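Local coordinates for signal recognition particle 54 kDa protein (Aeropyrum pernix, PDB 7EPK) that belongs to the signal recognition particle SRP54 family, joining a helical bundle, a P-loop GTPase-type domain and a helical signal-peptide-binding domain in one chain, at residues D24-D29 and W69-V74. Numbering follows the deposited sequence.
Sequences DAFVKD and WMIKIV
Phe26 lays the far end of its ring against Ile71 and Val74, and this one aromatic side chain carries the direct contact between residues 24-29 and 69-74. With CG anti to the backbone N (chi1 171°), the ring is carried out from its helix and reaches about halfway across the gap between the backbones, whose nearest CA atoms, those of Phe26 and Ile71, are 9.8 Å apart. The two aliphatic partners meet it differently. Ile71 crosses Phe26 at about a right angle and brings its delta methyl obliquely to the ring: CD1 comes within 3.8 Å of Phe26 CZ and sits 4.2 Å from the ring centroid, 29° off the ring normal, which makes an off-centre CH-pi contact. Val74 and Phe26 approach each other from opposite directions, each reaching out from its own helix. Val74 CG1 lies in the ring plane at the edge, 3.8 Å from Phe26 CE2, while CG2 approaches obliquely and reaches the same CE2 at 3.7 Å. Both valine branches thus close on the same ring carbon. The contact is wholly apolar and small, 161 Å² summed over both sides, yet all three residues are buried. The charged ends of Lys28 and Asp29 are engaged away from this interface: Lys28 NZ donates to Ala25 O at 3.0 Å, in the carbonyl plane, and Asp29 pairs with Arg32 and Lys11. These three apolar side chains join helices 19-36 and 66-81 inside the helical bundle domain of the SRP54 family. Helix 4-13 adds Phe12, which meets the Phe26 ring and touches Ile71, and Val9, also against Phe26; Ile51 of helix 41-57 packs on Val74, and helix 293-320 covers Ile71 through Leu296 and Leu299.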
loop_
_atom_site.group_PDB
_atom_site.type_symbol
_atom_site.label_atom_id
_atom_site.label_comp_id
_atom_site.label_asym_id
_atom_site.label_seq_id
_atom_site.Cartn_x
_atom_site.Cartn_y
_atom_site.Cartn_z
ATOM N N ASP A 24 1.496 3.330 -26.949
ATOM C CA ASP A 24 1.180 2.050 -27.648
ATOM C C ASP A 24 2.344 1.070 -27.455
ATOM O O ASP A 24 2.110 -0.154 -27.268
ATOM C CB ASP A 24 0.931 2.275 -29.142
ATOM C CG ASP A 24 -0.385 2.962 -29.467
ATOM O OD1 ASP A 24 -1.341 2.849 -28.645
ATOM O OD2 ASP A 24 -0.439 3.623 -30.536
ATOM N N ALA A 25 3.567 1.590 -27.513
ATOM C CA ALA A 25 4.809 0.788 -27.413
ATOM C C ALA A 25 5.035 0.374 -25.958
ATOM O O ALA A 25 5.683 -0.662 -25.705
ATOM C CB ALA A 25 5.992 1.579 -27.940
ATOM N N PHE A 26 4.619 1.233 -25.041
ATOM C CA PHE A 26 4.834 1.020 -23.597
ATOM C C PHE A 26 3.815 -0.027 -23.173
ATOM O O PHE A 26 4.251 -0.989 -22.560
ATOM C CB PHE A 26 4.713 2.312 -22.792
ATOM C CG PHE A 26 4.706 2.047 -21.317
ATOM C CD1 PHE A 26 5.902 1.926 -20.627
ATOM C CD2 PHE A 26 3.515 1.858 -20.633
ATOM C CE1 PHE A 26 5.905 1.652 -19.266
ATOM C CE2 PHE A 26 3.521 1.596 -19.273
ATOM C CZ PHE A 26 4.714 1.491 -18.589
ATOM N N VAL A 27 2.543 0.126 -23.562
ATOM C CA VAL A 27 1.482 -0.878 -23.275
ATOM C C VAL A 27 1.931 -2.227 -23.854
ATOM O O VAL A 27 1.879 -3.233 -23.118
ATOM C CB VAL A 27 0.109 -0.423 -23.798
ATOM C CG1 VAL A 27 -0.879 -1.572 -23.925
ATOM C CG2 VAL A 27 -0.478 0.675 -22.912
ATOM N N LYS A 28 2.428 -2.233 -25.092
ATOM C CA LYS A 28 2.960 -3.445 -25.769
ATOM C C LYS A 28 4.046 -4.075 -24.883
ATOM O O LYS A 28 3.898 -5.239 -24.568
ATOM C CB LYS A 28 3.458 -3.087 -27.175
ATOM C CG LYS A 28 4.110 -4.221 -27.959
ATOM C CD LYS A 28 4.962 -3.748 -29.132
ATOM C CE LYS A 28 6.438 -3.562 -28.807
ATOM N NZ LYS A 28 6.719 -2.411 -27.906
ATOM N N ASP A 29 5.089 -3.329 -24.498
ATOM C CA ASP A 29 6.232 -3.822 -23.674
ATOM C C ASP A 29 5.682 -4.423 -22.380
ATOM O O ASP A 29 5.961 -5.596 -22.123
ATOM C CB ASP A 29 7.240 -2.725 -23.306
ATOM C CG ASP A 29 8.378 -2.510 -24.290
ATOM O OD1 ASP A 29 8.603 -3.408 -25.137
ATOM O OD2 ASP A 29 9.044 -1.444 -24.198
ATOM N N TRP A 69 1.325 11.518 -16.208
ATOM C CA TRP A 69 -0.072 11.170 -15.849
ATOM C C TRP A 69 -0.362 9.727 -16.238
ATOM O O TRP A 69 -1.290 9.130 -15.684
ATOM C CB TRP A 69 -1.060 12.101 -16.552
ATOM C CG TRP A 69 -2.483 11.916 -16.135
ATOM C CD1 TRP A 69 -3.541 11.631 -16.948
ATOM C CD2 TRP A 69 -3.010 12.035 -14.797
ATOM N NE1 TRP A 69 -4.699 11.576 -16.211
ATOM C CE2 TRP A 69 -4.405 11.810 -14.886
ATOM C CE3 TRP A 69 -2.448 12.297 -13.535
ATOM C CZ2 TRP A 69 -5.236 11.849 -13.761
ATOM C CZ3 TRP A 69 -3.268 12.336 -12.430
ATOM C CH2 TRP A 69 -4.645 12.115 -12.544
ATOM N N MET A 70 0.326 9.230 -17.251
ATOM C CA MET A 70 0.003 7.902 -17.818
ATOM C C MET A 70 0.657 6.858 -16.916
ATOM O O MET A 70 -0.002 5.854 -16.650
ATOM C CB MET A 70 0.495 7.740 -19.264
ATOM C CG MET A 70 0.071 6.427 -19.883
ATOM S SD MET A 70 -1.717 6.236 -19.939
ATOM C CE MET A 70 -1.796 4.760 -20.951
ATOM N N ILE A 71 1.889 7.095 -16.466
ATOM C CA ILE A 71 2.589 6.168 -15.540
ATOM C C ILE A 71 1.821 6.134 -14.210
ATOM O O ILE A 71 1.675 5.042 -13.645
ATOM C CB ILE A 71 4.059 6.565 -15.373
ATOM C CG1 ILE A 71 4.815 6.397 -16.685
ATOM C CG2 ILE A 71 4.705 5.760 -14.252
ATOM C CD1 ILE A 71 4.732 4.990 -17.234
ATOM N N LYS A 72 1.314 7.278 -13.759
ATOM C CA LYS A 72 0.505 7.389 -12.520
ATOM C C LYS A 72 -0.740 6.507 -12.661
ATOM O O LYS A 72 -1.226 6.012 -11.634
ATOM C CB LYS A 72 0.162 8.861 -12.275
ATOM C CG LYS A 72 -0.955 9.151 -11.283
ATOM C CD LYS A 72 -0.519 9.158 -9.847
ATOM C CE LYS A 72 -1.365 10.100 -9.028
ATOM N NZ LYS A 72 -2.785 10.032 -9.453
ATOM N N ILE A 73 -1.245 6.336 -13.877
ATOM C CA ILE A 73 -2.427 5.481 -14.174
ATOM C C ILE A 73 -1.980 4.017 -14.283
ATOM O O ILE A 73 -2.753 3.133 -13.856
ATOM C CB ILE A 73 -3.145 5.943 -15.454
ATOM C CG1 ILE A 73 -3.985 7.201 -15.200
ATOM C CG2 ILE A 73 -3.980 4.808 -16.021
ATOM C CD1 ILE A 73 -4.763 7.698 -16.417
ATOM N N VAL A 74 -0.796 3.755 -14.842
ATOM C CA VAL A 74 -0.292 2.362 -15.036
ATOM C C VAL A 74 -0.025 1.771 -13.640
ATOM O O VAL A 74 -0.654 0.761 -13.294
ATOM C CB VAL A 74 0.921 2.337 -15.989
ATOM C CG1 VAL A 74 1.704 1.037 -15.946
ATOM C CG2 VAL A 74 0.474 2.619 -17.420
#